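Local coordinates for endoglucanase (Ruminococcus champanellensis, PDB 6WQV), which probably cleaves internal beta-1,4 linkages of cellulose and related plant polysaccharides such as xylan, as a broad-specificity endoglucanase of glycoside hydrolase subfamily GH5_4, at residues Thr73-Val78 / Ile158-Asn163; Met162-Leu167 / Asp239-Ser244; Trp27-Thr32 / Pro56-Ala61; Ile92-Met97 / Ala147-Ser152. One frame throughout, in Å; residues are numbered along the deposited sequence.

Contact 1: Thr73-Val78 / Ile158-Asn163; sequences TVRVPV and IFEGMN. With GLC (alpha-D-glucopyranose), chain E.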
# COMPACT_ATOMS: atom_id res chain seq x y z
N THR A 73 -1.75 -12.42 1.84
CA THR A 73 -0.84 -11.30 1.66
C THR A 73 -1.23 -10.21 2.65
O THR A 73 -2.42 -9.93 2.82
CB THR A 73 -0.97 -10.77 0.22
OG1 THR A 73 -0.55 -11.77 -0.70
CG2 THR A 73 -0.13 -9.53 -0.00
N VAL A 74 -0.23 -9.61 3.29
CA VAL A 74 -0.44 -8.48 4.18
C VAL A 74 0.45 -7.33 3.73
O VAL A 74 1.67 -7.49 3.59
CB VAL A 74 -0.17 -8.82 5.66
CG1 VAL A 74 -0.25 -7.58 6.53
CG2 VAL A 74 -1.15 -9.88 6.13
N ARG A 75 -0.17 -6.19 3.46
CA ARG A 75 0.57 -4.95 3.25
C ARG A 75 0.74 -4.27 4.60
O ARG A 75 -0.24 -4.10 5.35
CB ARG A 75 -0.17 -4.04 2.27
CG ARG A 75 0.53 -2.69 2.00
CD ARG A 75 -0.00 -2.15 0.72
NE ARG A 75 0.46 -0.85 0.23
CZ ARG A 75 -0.12 0.31 0.52
NH1 ARG A 75 -1.14 0.39 1.35
NH2 ARG A 75 0.35 1.42 -0.05
N VAL A 76 1.98 -3.95 4.93
CA VAL A 76 2.36 -3.31 6.19
C VAL A 76 2.75 -1.87 5.88
O VAL A 76 3.94 -1.60 5.62
CB VAL A 76 3.48 -4.08 6.90
CG1 VAL A 76 3.87 -3.41 8.20
CG2 VAL A 76 3.06 -5.52 7.16
N PRO A 77 1.81 -0.93 5.89
CA PRO A 77 2.18 0.47 5.68
C PRO A 77 2.95 0.99 6.88
O PRO A 77 2.55 0.78 8.03
CB PRO A 77 0.83 1.18 5.53
CG PRO A 77 -0.13 0.33 6.32
CD PRO A 77 0.37 -1.09 6.17
N VAL A 78 4.06 1.67 6.62
CA VAL A 78 4.92 2.18 7.67
C VAL A 78 5.23 3.63 7.40
O VAL A 78 5.76 3.97 6.33
CB VAL A 78 6.22 1.38 7.82
CG1 VAL A 78 7.08 1.99 8.93
CG2 VAL A 78 5.95 -0.09 8.06
N ILE A 158 8.06 -7.98 -0.55
CA ILE A 158 8.06 -6.98 -1.62
C ILE A 158 8.26 -5.62 -0.98
O ILE A 158 7.65 -5.32 0.05
CB ILE A 158 6.70 -7.04 -2.34
CG1 ILE A 158 6.47 -8.40 -2.99
CG2 ILE A 158 6.56 -5.90 -3.35
CD1 ILE A 158 5.02 -8.67 -3.32
N PHE A 159 9.12 -4.80 -1.58
CA PHE A 159 9.25 -3.41 -1.15
C PHE A 159 8.44 -2.50 -2.07
O PHE A 159 8.50 -2.64 -3.30
CB PHE A 159 10.70 -2.94 -1.24
CG PHE A 159 11.70 -3.70 -0.42
CD1 PHE A 159 11.35 -4.39 0.73
CD2 PHE A 159 13.03 -3.68 -0.79
CE1 PHE A 159 12.32 -5.06 1.47
CE2 PHE A 159 13.99 -4.34 -0.06
CZ PHE A 159 13.64 -5.03 1.06
N GLU A 160 7.71 -1.55 -1.48
CA GLU A 160 6.95 -0.52 -2.19
C GLU A 160 7.54 0.84 -1.85
O GLU A 160 7.55 1.25 -0.69
CB GLU A 160 5.46 -0.56 -1.81
CG GLU A 160 4.70 0.57 -2.46
CD GLU A 160 3.21 0.48 -2.29
OE1 GLU A 160 2.76 0.21 -1.16
OE2 GLU A 160 2.50 0.69 -3.30
N GLY A 161 8.01 1.57 -2.88
CA GLY A 161 8.91 2.69 -2.63
C GLY A 161 8.26 3.93 -2.03
O GLY A 161 8.92 4.69 -1.32
N MET A 162 6.98 4.17 -2.34
CA MET A 162 6.23 5.31 -1.85
C MET A 162 4.77 4.90 -1.82
O MET A 162 4.38 3.89 -2.40
CB MET A 162 6.37 6.53 -2.76
CG MET A 162 7.76 7.08 -2.89
SD MET A 162 7.81 8.50 -3.98
CE MET A 162 7.72 7.70 -5.58
N ASN A 163 3.95 5.72 -1.16
CA ASN A 163 2.52 5.43 -1.06
C ASN A 163 1.69 6.25 -2.02
O ASN A 163 1.25 5.74 -3.06
CB ASN A 163 2.05 5.63 0.38
CG ASN A 163 0.58 5.34 0.56
OD1 ASN A 163 0.09 4.31 0.09
ND2 ASN A 163 -0.13 6.24 1.23
C1 GLC E . -5.02 6.23 0.96
C2 GLC E . -4.05 6.08 2.12
C3 GLC E . -4.53 5.55 3.40
C4 GLC E . -5.86 6.17 3.78
C5 GLC E . -6.83 5.80 2.69
C6 GLC E . -8.28 6.14 2.99
O1 GLC E . -5.12 5.18 0.10
O2 GLC E . -2.90 5.34 1.61
O3 GLC E . -3.51 5.89 4.42
O4 GLC E . -6.26 5.69 5.06
O5 GLC E . -6.45 6.51 1.44
O6 GLC E . -8.46 7.49 3.10
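R75 of strand 73-76 meets E160 and N163 inside the (beta/alpha)8, or TIM, barrel of this GH5 enzyme. The two strands are the second and fourth of the barrel, so the arginine reaches past strand 113-117, which lies between them. Its CB and CG carry the chain inward, CG anti to the backbone N (chi1 179°), and the chain stays extended as far as NE. CD passes E160 OE1 at 4.1 Å. NE then donates to E160 OE1 at 2.9 Å, on the syn lone pair. From CZ, R75 NH2 turns back to E160 OE1, also at 2.9 Å. This is a side-on salt bridge in which both nitrogens grip one carboxylate oxygen. The carboxylate plane is turned 74° from the guanidinium. NH2 also donates to N163 OD1 at 2.9 Å, near the guanidinium plane. NH1 is held by N28 and Q288. Bonds at all three nitrogens fix the rotation of this buried group. The bond from NH2 takes up the oxygen of the N163 amide, which probably sets the other end of the amide toward the sugar. N163 ND2 donates to O2 of the bound GLC at 2.9 Å, with a nearly straight angle of 165°.

Contact 2: Met162-Leu167 / Asp239-Ser244; sequences MNQPRL and DIHSYS. Unlike the reference sequence in segment 162-167: Q164 (reference Glu). With GLC (alpha-D-glucopyranose), chain E.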
# COMPACT_ATOMS: atom_id res chain seq x y z
N MET A 162 6.98 4.17 -2.34
CA MET A 162 6.23 5.31 -1.85
C MET A 162 4.77 4.90 -1.82
O MET A 162 4.38 3.89 -2.40
CB MET A 162 6.37 6.53 -2.76
CG MET A 162 7.76 7.08 -2.89
SD MET A 162 7.81 8.50 -3.98
CE MET A 162 7.72 7.70 -5.58
N ASN A 163 3.95 5.72 -1.16
CA ASN A 163 2.52 5.43 -1.06
C ASN A 163 1.69 6.25 -2.02
O ASN A 163 1.25 5.74 -3.06
CB ASN A 163 2.05 5.63 0.38
CG ASN A 163 0.58 5.34 0.56
OD1 ASN A 163 0.09 4.31 0.09
ND2 ASN A 163 -0.13 6.24 1.23
N GLN A 164 1.45 7.52 -1.69
CA GLN A 164 0.61 8.41 -2.49
C GLN A 164 1.30 9.76 -2.66
O GLN A 164 0.81 10.79 -2.21
CB GLN A 164 -0.76 8.60 -1.84
CG GLN A 164 -1.67 7.43 -1.98
CD GLN A 164 -3.08 7.76 -1.58
OE1 GLN A 164 -3.32 8.30 -0.50
NE2 GLN A 164 -4.03 7.46 -2.46
N PRO A 165 2.46 9.77 -3.32
CA PRO A 165 3.16 11.05 -3.54
C PRO A 165 2.27 12.03 -4.30
O PRO A 165 1.64 11.67 -5.30
CB PRO A 165 4.39 10.65 -4.35
CG PRO A 165 3.96 9.40 -5.07
CD PRO A 165 3.08 8.67 -4.07
N ARG A 166 2.22 13.27 -3.82
CA ARG A 166 1.24 14.21 -4.35
C ARG A 166 1.57 15.62 -3.88
O ARG A 166 2.46 15.82 -3.05
CB ARG A 166 -0.17 13.81 -3.90
CG ARG A 166 -0.38 14.00 -2.40
CD ARG A 166 -1.65 13.32 -1.93
NE ARG A 166 -1.90 13.53 -0.51
CZ ARG A 166 -1.43 12.75 0.46
NH1 ARG A 166 -0.66 11.72 0.16
NH2 ARG A 166 -1.73 13.01 1.72
N LEU A 167 0.84 16.59 -4.43
CA LEU A 167 0.99 17.99 -4.04
C LEU A 167 -0.03 18.32 -2.97
O LEU A 167 -1.16 18.72 -3.26
CB LEU A 167 0.78 18.89 -5.24
CG LEU A 167 1.91 18.97 -6.25
CD1 LEU A 167 1.41 19.78 -7.45
CD2 LEU A 167 3.14 19.59 -5.63
N ASP A 239 1.36 0.15 -8.23
CA ASP A 239 0.31 0.14 -7.22
C ASP A 239 -0.69 1.25 -7.51
O ASP A 239 -0.33 2.43 -7.54
CB ASP A 239 0.87 0.31 -5.80
CG ASP A 239 -0.21 0.14 -4.71
OD1 ASP A 239 -1.41 0.04 -5.04
OD2 ASP A 239 0.15 0.11 -3.52
N ILE A 240 -1.95 0.87 -7.71
CA ILE A 240 -3.06 1.78 -7.83
C ILE A 240 -3.98 1.56 -6.63
O ILE A 240 -4.34 0.42 -6.33
CB ILE A 240 -3.84 1.53 -9.14
CG1 ILE A 240 -2.96 1.80 -10.37
CG2 ILE A 240 -5.11 2.36 -9.15
CD1 ILE A 240 -2.37 3.20 -10.48
N HIS A 241 -4.34 2.64 -5.94
CA HIS A 241 -5.42 2.57 -4.96
C HIS A 241 -6.72 2.95 -5.67
O HIS A 241 -6.76 3.91 -6.45
CB HIS A 241 -5.18 3.53 -3.79
CG HIS A 241 -3.86 3.34 -3.10
ND1 HIS A 241 -3.48 4.09 -2.00
CD2 HIS A 241 -2.82 2.52 -3.37
CE1 HIS A 241 -2.27 3.74 -1.63
NE2 HIS A 241 -1.84 2.79 -2.44
N SER A 242 -7.78 2.18 -5.43
CA SER A 242 -9.03 2.40 -6.17
C SER A 242 -10.23 2.17 -5.26
O SER A 242 -10.85 1.11 -5.26
CB SER A 242 -9.08 1.56 -7.45
OG SER A 242 -10.13 1.98 -8.31
N TYR A 243 -10.58 3.21 -4.50
CA TYR A 243 -11.77 3.20 -3.65
C TYR A 243 -12.94 3.64 -4.50
O TYR A 243 -13.36 4.80 -4.50
CB TYR A 243 -11.57 4.13 -2.46
CG TYR A 243 -10.53 3.71 -1.46
CD1 TYR A 243 -9.19 3.96 -1.67
CD2 TYR A 243 -10.91 3.11 -0.27
CE1 TYR A 243 -8.23 3.60 -0.72
CE2 TYR A 243 -9.97 2.75 0.68
CZ TYR A 243 -8.63 2.99 0.44
OH TYR A 243 -7.71 2.63 1.39
N SER A 244 -13.49 2.69 -5.26
CA SER A 244 -14.40 2.98 -6.34
C SER A 244 -15.69 2.20 -6.18
O SER A 244 -15.65 1.01 -5.81
CB SER A 244 -13.75 2.60 -7.68
OG SER A 244 -12.45 3.16 -7.79
C1 GLC E . -5.02 6.23 0.96
C2 GLC E . -4.05 6.08 2.12
C3 GLC E . -4.53 5.55 3.40
C4 GLC E . -5.86 6.17 3.78
C5 GLC E . -6.83 5.80 2.69
C6 GLC E . -8.28 6.14 2.99
O1 GLC E . -5.12 5.18 0.10
O2 GLC E . -2.90 5.34 1.61
O3 GLC E . -3.51 5.89 4.42
O4 GLC E . -6.26 5.69 5.06
O5 GLC E . -6.45 6.51 1.44
O6 GLC E . -8.46 7.49 3.10
O HOH W 1 0.93 3.02 -3.13
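N163 and Q164 face H241 across the mouth of the TIM barrel, their backbones well apart, with 8.8 Å from Q164 CA to H241 CA. N163 and Q164 lie in the loop after strand 157-160, and H241 lies on strand 236-241. Q164 replaces the Glu of the reference sequence, within what is the Asn-Glu-Pro motif of GH5 enzymes. H241 holds CG beside the backbone N (chi1 -55°), which presents the ring edge to N163 OD1, 3.0 Å from H241 CE1. Q164 lies obliquely beside the same ring, its amide plane 23° from the ring plane. Its NE2 is 3.4 Å from H241 ND1, but the angle is too poor for a hydrogen bond. H241 ND1 instead shares a hydrogen bond with GLC O1 at 2.9 Å. At the other end of the ring, H241 NE2 bonds a water at 2.9 Å, and this water donates to N163 O. With an alanine at H241, GLC O1 and the water would probably each lose a partner and the Q164 side chain would be freer to turn. Y243 OH lies 3.5 Å from GLC C5 and is bonded to Q288. Q164 OE1 comes within 3.1 Å of the anomeric carbon, GLC C1.

Contact 3: Trp27-Thr32 / Pro56-Ala61; sequences WNLGNT and PMTTKA. With BGC (beta-D-glucopyranose), chain B.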
# COMPACT_ATOMS: atom_id res chain seq x y z
N TRP A 27 -4.59 -7.93 2.64
CA TRP A 27 -5.13 -7.15 3.76
C TRP A 27 -4.07 -6.18 4.24
O TRP A 27 -2.90 -6.56 4.39
CB TRP A 27 -5.51 -8.13 4.88
CG TRP A 27 -6.15 -7.61 6.12
CD1 TRP A 27 -7.49 -7.45 6.35
CD2 TRP A 27 -5.48 -7.24 7.34
NE1 TRP A 27 -7.70 -7.01 7.65
CE2 TRP A 27 -6.48 -6.86 8.26
CE3 TRP A 27 -4.14 -7.18 7.74
CZ2 TRP A 27 -6.18 -6.43 9.56
CZ3 TRP A 27 -3.84 -6.76 9.03
CH2 TRP A 27 -4.86 -6.39 9.92
N ASN A 28 -4.47 -4.92 4.44
CA ASN A 28 -3.59 -3.88 4.95
C ASN A 28 -3.73 -3.78 6.47
O ASN A 28 -4.86 -3.69 6.98
CB ASN A 28 -3.96 -2.49 4.42
CG ASN A 28 -3.43 -2.20 3.03
OD1 ASN A 28 -2.29 -1.76 2.86
ND2 ASN A 28 -4.27 -2.39 2.04
N LEU A 29 -2.60 -3.72 7.17
CA LEU A 29 -2.54 -3.37 8.59
C LEU A 29 -2.60 -1.84 8.73
O LEU A 29 -1.60 -1.16 9.00
CB LEU A 29 -1.25 -3.92 9.19
CG LEU A 29 -1.04 -3.77 10.70
CD1 LEU A 29 -1.98 -4.67 11.49
CD2 LEU A 29 0.39 -4.05 11.09
N GLY A 30 -3.79 -1.31 8.51
CA GLY A 30 -3.94 0.13 8.40
C GLY A 30 -4.01 0.87 9.72
O GLY A 30 -4.41 0.34 10.76
N ASN A 31 -3.63 2.16 9.68
CA ASN A 31 -3.67 3.07 10.83
C ASN A 31 -2.86 2.55 12.03
O ASN A 31 -3.22 2.79 13.19
CB ASN A 31 -5.11 3.41 11.24
CG ASN A 31 -5.74 4.48 10.38
OD1 ASN A 31 -5.18 4.87 9.36
ND2 ASN A 31 -6.90 4.97 10.80
N THR A 32 -1.75 1.88 11.73
CA THR A 32 -0.94 1.18 12.72
C THR A 32 0.48 1.72 12.64
O THR A 32 0.77 2.78 13.22
CB THR A 32 -1.11 -0.33 12.51
OG1 THR A 32 -2.51 -0.66 12.56
CG2 THR A 32 -0.41 -1.14 13.57
N PRO A 56 -4.75 -1.41 18.66
CA PRO A 56 -3.92 -2.00 19.71
C PRO A 56 -2.57 -2.41 19.14
O PRO A 56 -2.35 -2.42 17.93
CB PRO A 56 -4.73 -3.23 20.14
CG PRO A 56 -5.43 -3.65 18.88
CD PRO A 56 -5.76 -2.36 18.15
N MET A 57 -1.66 -2.76 20.05
CA MET A 57 -0.40 -3.35 19.61
C MET A 57 -0.68 -4.59 18.77
O MET A 57 -1.46 -5.46 19.17
CB MET A 57 0.46 -3.69 20.82
CG MET A 57 1.00 -2.47 21.56
SD MET A 57 2.16 -1.49 20.57
CE MET A 57 3.39 -2.75 20.24
N THR A 58 -0.06 -4.67 17.60
CA THR A 58 -0.30 -5.80 16.71
C THR A 58 0.30 -7.06 17.30
O THR A 58 1.37 -7.03 17.92
CB THR A 58 0.33 -5.54 15.34
OG1 THR A 58 -0.07 -4.24 14.86
CG2 THR A 58 -0.08 -6.61 14.31
N THR A 59 -0.40 -8.18 17.14
CA THR A 59 0.08 -9.47 17.61
C THR A 59 0.08 -10.47 16.46
O THR A 59 -0.63 -10.33 15.47
CB THR A 59 -0.81 -10.03 18.72
OG1 THR A 59 -2.10 -10.29 18.17
CG2 THR A 59 -0.90 -9.06 19.87
N LYS A 60 0.88 -11.52 16.64
CA LYS A 60 0.86 -12.64 15.70
C LYS A 60 -0.54 -13.21 15.56
O LYS A 60 -0.96 -13.59 14.47
CB LYS A 60 1.84 -13.70 16.18
CG LYS A 60 1.85 -14.98 15.39
CD LYS A 60 2.47 -14.76 14.02
CE LYS A 60 3.17 -16.02 13.52
NZ LYS A 60 2.24 -17.18 13.43
N ALA A 61 -1.28 -13.31 16.67
CA ALA A 61 -2.62 -13.88 16.63
C ALA A 61 -3.53 -13.11 15.67
O ALA A 61 -4.43 -13.70 15.04
CB ALA A 61 -3.23 -13.88 18.03
C2 BGC B . -7.49 6.16 7.02
C3 BGC B . -7.92 7.25 7.94
C4 BGC B . -6.77 8.13 8.36
C5 BGC B . -6.02 8.67 7.16
C6 BGC B . -4.77 9.43 7.47
C1 BGC B . -6.75 6.70 5.81
O2 BGC B . -8.64 5.39 6.57
O3 BGC B . -8.55 6.65 9.13
O4 BGC B . -7.28 9.31 9.08
O5 BGC B . -5.61 7.54 6.29
O6 BGC B . -4.27 10.05 6.28
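T58 packs against L29 of strand 26-29, the first strand of the TIM barrel, and against T32 in the chain that follows. The tight part is small and made of branch tips. L29 and T58 reach toward each other tip to tip, with L29 CD2 3.8 Å from T58 OG1. L29 CD1 lies 3.9 Å from T58 CG2, so both methyls of the leucine meet the threonine. T32 crosses T58 at a slant. With T32 OG1 beside the backbone N (chi1 -55°), T32 CG2 stands anti to that N, which aims the methyl at T58 OG1, 3.4 Å away. The polar ends bond to other partners. T32 OG1 donates to G30 O at 2.8 Å from above the carbonyl plane, and R338 bonds both T32 OG1 and G30 O. T58 OG1 is bonded to E50. The looser side lies along 56-61. P56 and M57 are partly exposed and point away from 27-32, and T59 then caps the start of helix 60-68. N31 faces the glycan instead. Its ND2 donates to BGC O3 at 2.9 Å, with an angle of 164°. A leucine in place of N31 is likely to leave BGC O3 without this donor. No hydrogen bond joins the two segments directly. The contact therefore rests on van der Waals packing, while bonds to R338 and E50 fix the two threonine hydroxyls.

Contact 4: Ile92-Met97 / Ala147-Ser152; sequences IDEAWM and ATRFGS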
# COMPACT_ATOMS: atom_id res chain seq x y z
N ILE A 92 17.34 5.99 10.97
CA ILE A 92 16.08 5.47 11.48
C ILE A 92 16.30 4.91 12.88
O ILE A 92 17.25 4.16 13.13
CB ILE A 92 15.51 4.41 10.53
CG1 ILE A 92 15.16 5.05 9.19
CG2 ILE A 92 14.29 3.74 11.15
CD1 ILE A 92 14.90 4.05 8.10
N ASP A 93 15.43 5.30 13.81
CA ASP A 93 15.49 4.82 15.19
C ASP A 93 15.53 3.29 15.23
O ASP A 93 14.68 2.62 14.65
CB ASP A 93 14.24 5.34 15.91
CG ASP A 93 14.20 4.98 17.37
OD1 ASP A 93 15.16 5.31 18.10
OD2 ASP A 93 13.18 4.40 17.80
N GLU A 94 16.54 2.76 15.92
CA GLU A 94 16.73 1.32 15.97
C GLU A 94 15.51 0.61 16.57
O GLU A 94 15.11 -0.45 16.08
CB GLU A 94 17.98 0.99 16.79
CG GLU A 94 18.33 -0.48 16.81
CD GLU A 94 18.86 -0.98 15.49
OE1 GLU A 94 18.95 -0.18 14.53
OE2 GLU A 94 19.19 -2.18 15.41
N ALA A 95 14.93 1.16 17.64
CA ALA A 95 13.78 0.51 18.26
C ALA A 95 12.61 0.43 17.29
O ALA A 95 11.85 -0.55 17.30
CB ALA A 95 13.36 1.27 19.52
N TRP A 96 12.45 1.44 16.44
CA TRP A 96 11.39 1.40 15.45
C TRP A 96 11.67 0.35 14.39
O TRP A 96 10.78 -0.43 14.03
CB TRP A 96 11.26 2.77 14.79
CG TRP A 96 10.17 2.85 13.77
CD1 TRP A 96 10.31 3.05 12.43
CD2 TRP A 96 8.77 2.78 14.02
NE1 TRP A 96 9.07 3.09 11.83
CE2 TRP A 96 8.11 2.93 12.79
CE3 TRP A 96 8.00 2.59 15.18
CZ2 TRP A 96 6.73 2.90 12.68
CZ3 TRP A 96 6.64 2.57 15.06
CH2 TRP A 96 6.01 2.72 13.82
N MET A 97 12.90 0.33 13.87
CA MET A 97 13.23 -0.67 12.87
C MET A 97 13.01 -2.07 13.42
O MET A 97 12.51 -2.95 12.70
CB MET A 97 14.68 -0.48 12.40
CG MET A 97 15.07 -1.38 11.23
SD MET A 97 14.25 -0.96 9.67
CE MET A 97 15.31 0.33 9.02
N ALA A 147 16.29 -1.47 3.04
CA ALA A 147 16.65 -2.58 2.17
C ALA A 147 17.73 -3.45 2.80
O ALA A 147 17.71 -4.68 2.65
CB ALA A 147 17.10 -2.07 0.81
N THR A 148 18.69 -2.85 3.50
CA THR A 148 19.72 -3.67 4.12
C THR A 148 19.16 -4.46 5.29
O THR A 148 19.52 -5.63 5.48
CB THR A 148 20.95 -2.85 4.51
OG1 THR A 148 20.61 -1.82 5.43
CG2 THR A 148 21.58 -2.23 3.29
N ARG A 149 18.27 -3.87 6.09
CA ARG A 149 17.72 -4.63 7.21
C ARG A 149 16.96 -5.85 6.72
O ARG A 149 17.01 -6.92 7.34
CB ARG A 149 16.81 -3.75 8.07
CG ARG A 149 16.04 -4.52 9.15
CD ARG A 149 16.97 -5.12 10.21
NE ARG A 149 17.42 -4.12 11.17
CZ ARG A 149 16.96 -3.96 12.41
NH1 ARG A 149 16.00 -4.74 12.90
NH2 ARG A 149 17.47 -3.00 13.17
N PHE A 150 16.24 -5.71 5.60
CA PHE A 150 15.33 -6.73 5.10
C PHE A 150 15.89 -7.47 3.90
O PHE A 150 15.16 -8.21 3.24
CB PHE A 150 13.96 -6.10 4.79
CG PHE A 150 13.20 -5.69 6.02
CD1 PHE A 150 12.44 -6.62 6.72
CD2 PHE A 150 13.28 -4.40 6.51
CE1 PHE A 150 11.77 -6.26 7.87
CE2 PHE A 150 12.61 -4.03 7.66
CZ PHE A 150 11.86 -4.96 8.34
N GLY A 151 17.19 -7.34 3.64
CA GLY A 151 17.75 -7.89 2.42
C GLY A 151 17.80 -9.40 2.35
O GLY A 151 17.86 -9.95 1.25
N SER A 152 17.77 -10.08 3.51
CA SER A 152 17.89 -11.53 3.54
C SER A 152 16.57 -12.25 3.26
O SER A 152 16.58 -13.47 3.05
CB SER A 152 18.42 -11.98 4.91
OG SER A 152 17.51 -11.65 5.95
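M97 and R149 both carry CG anti to the backbone N (chi1 -173° and 172°), and both chains then bend twice, at chi2 and chi3. The bends lay the two chains past each other in opposite directions. M97 CG comes to rest over one face of the R149 guanidinium, above its centre, 3.4 Å from R149 CZ. The methionine sulfur follows the aliphatic part of the arginine, with M97 SD 4.0 Å from R149 CG. E94 also bends at chi2, and this turns its carboxylate toward the arginine. E94 OE2 forms a salt bridge with R149 NH2 at 2.9 Å, approaching the guanidinium obliquely. R149 NH1 is held by Q101 and N98, so two ends of the guanidinium are fixed. The contact joins two neighbouring helices of the outer layer of the TIM barrel, 94-108 and 129-149, which follow the second and third strands. It lies near the start of the first helix and at the end of the second. D93 is the N-cap of helix 94-108, and its OD2 accepts a weak bond from W96 N at 3.3 Å. F150 is the first residue past helix 129-149 to leave helical geometry. Its ring makes a Met-aromatic contact with M97, the sulfur lying obliquely to the ring and 5.3 Å from its centroid. The nearest atoms of this pair are M97 SD and F150 CE2, at 4.0 Å. F150 also touches V100 and V104 on helix 94-108 and F159 on strand 157-160. E94 is exposed, whereas M97 and F150 are buried.

How the contacts relate
Contacts 1 and 2 share M162 and N163, and both touch the GLC unit of the glycan. Their centres are 12 Å apart, and R75 NH2 lies 3.5 Å from H241 NE2. Contact 3 reaches a BGC unit of the glycan through N31. It joins contact 1 through neighbouring strands 26-29 and 73-76, where R75 N lies 2.9 Å from W27 O, a probable hydrogen bond. Contact 4 belongs to the outer helices and has no residue in the glycan pocket. It abuts contact 1, with F159 CE1 3.8 Å from F150 CB. Contacts 2 and 4 do not touch: their nearest atoms are about 12 Å apart.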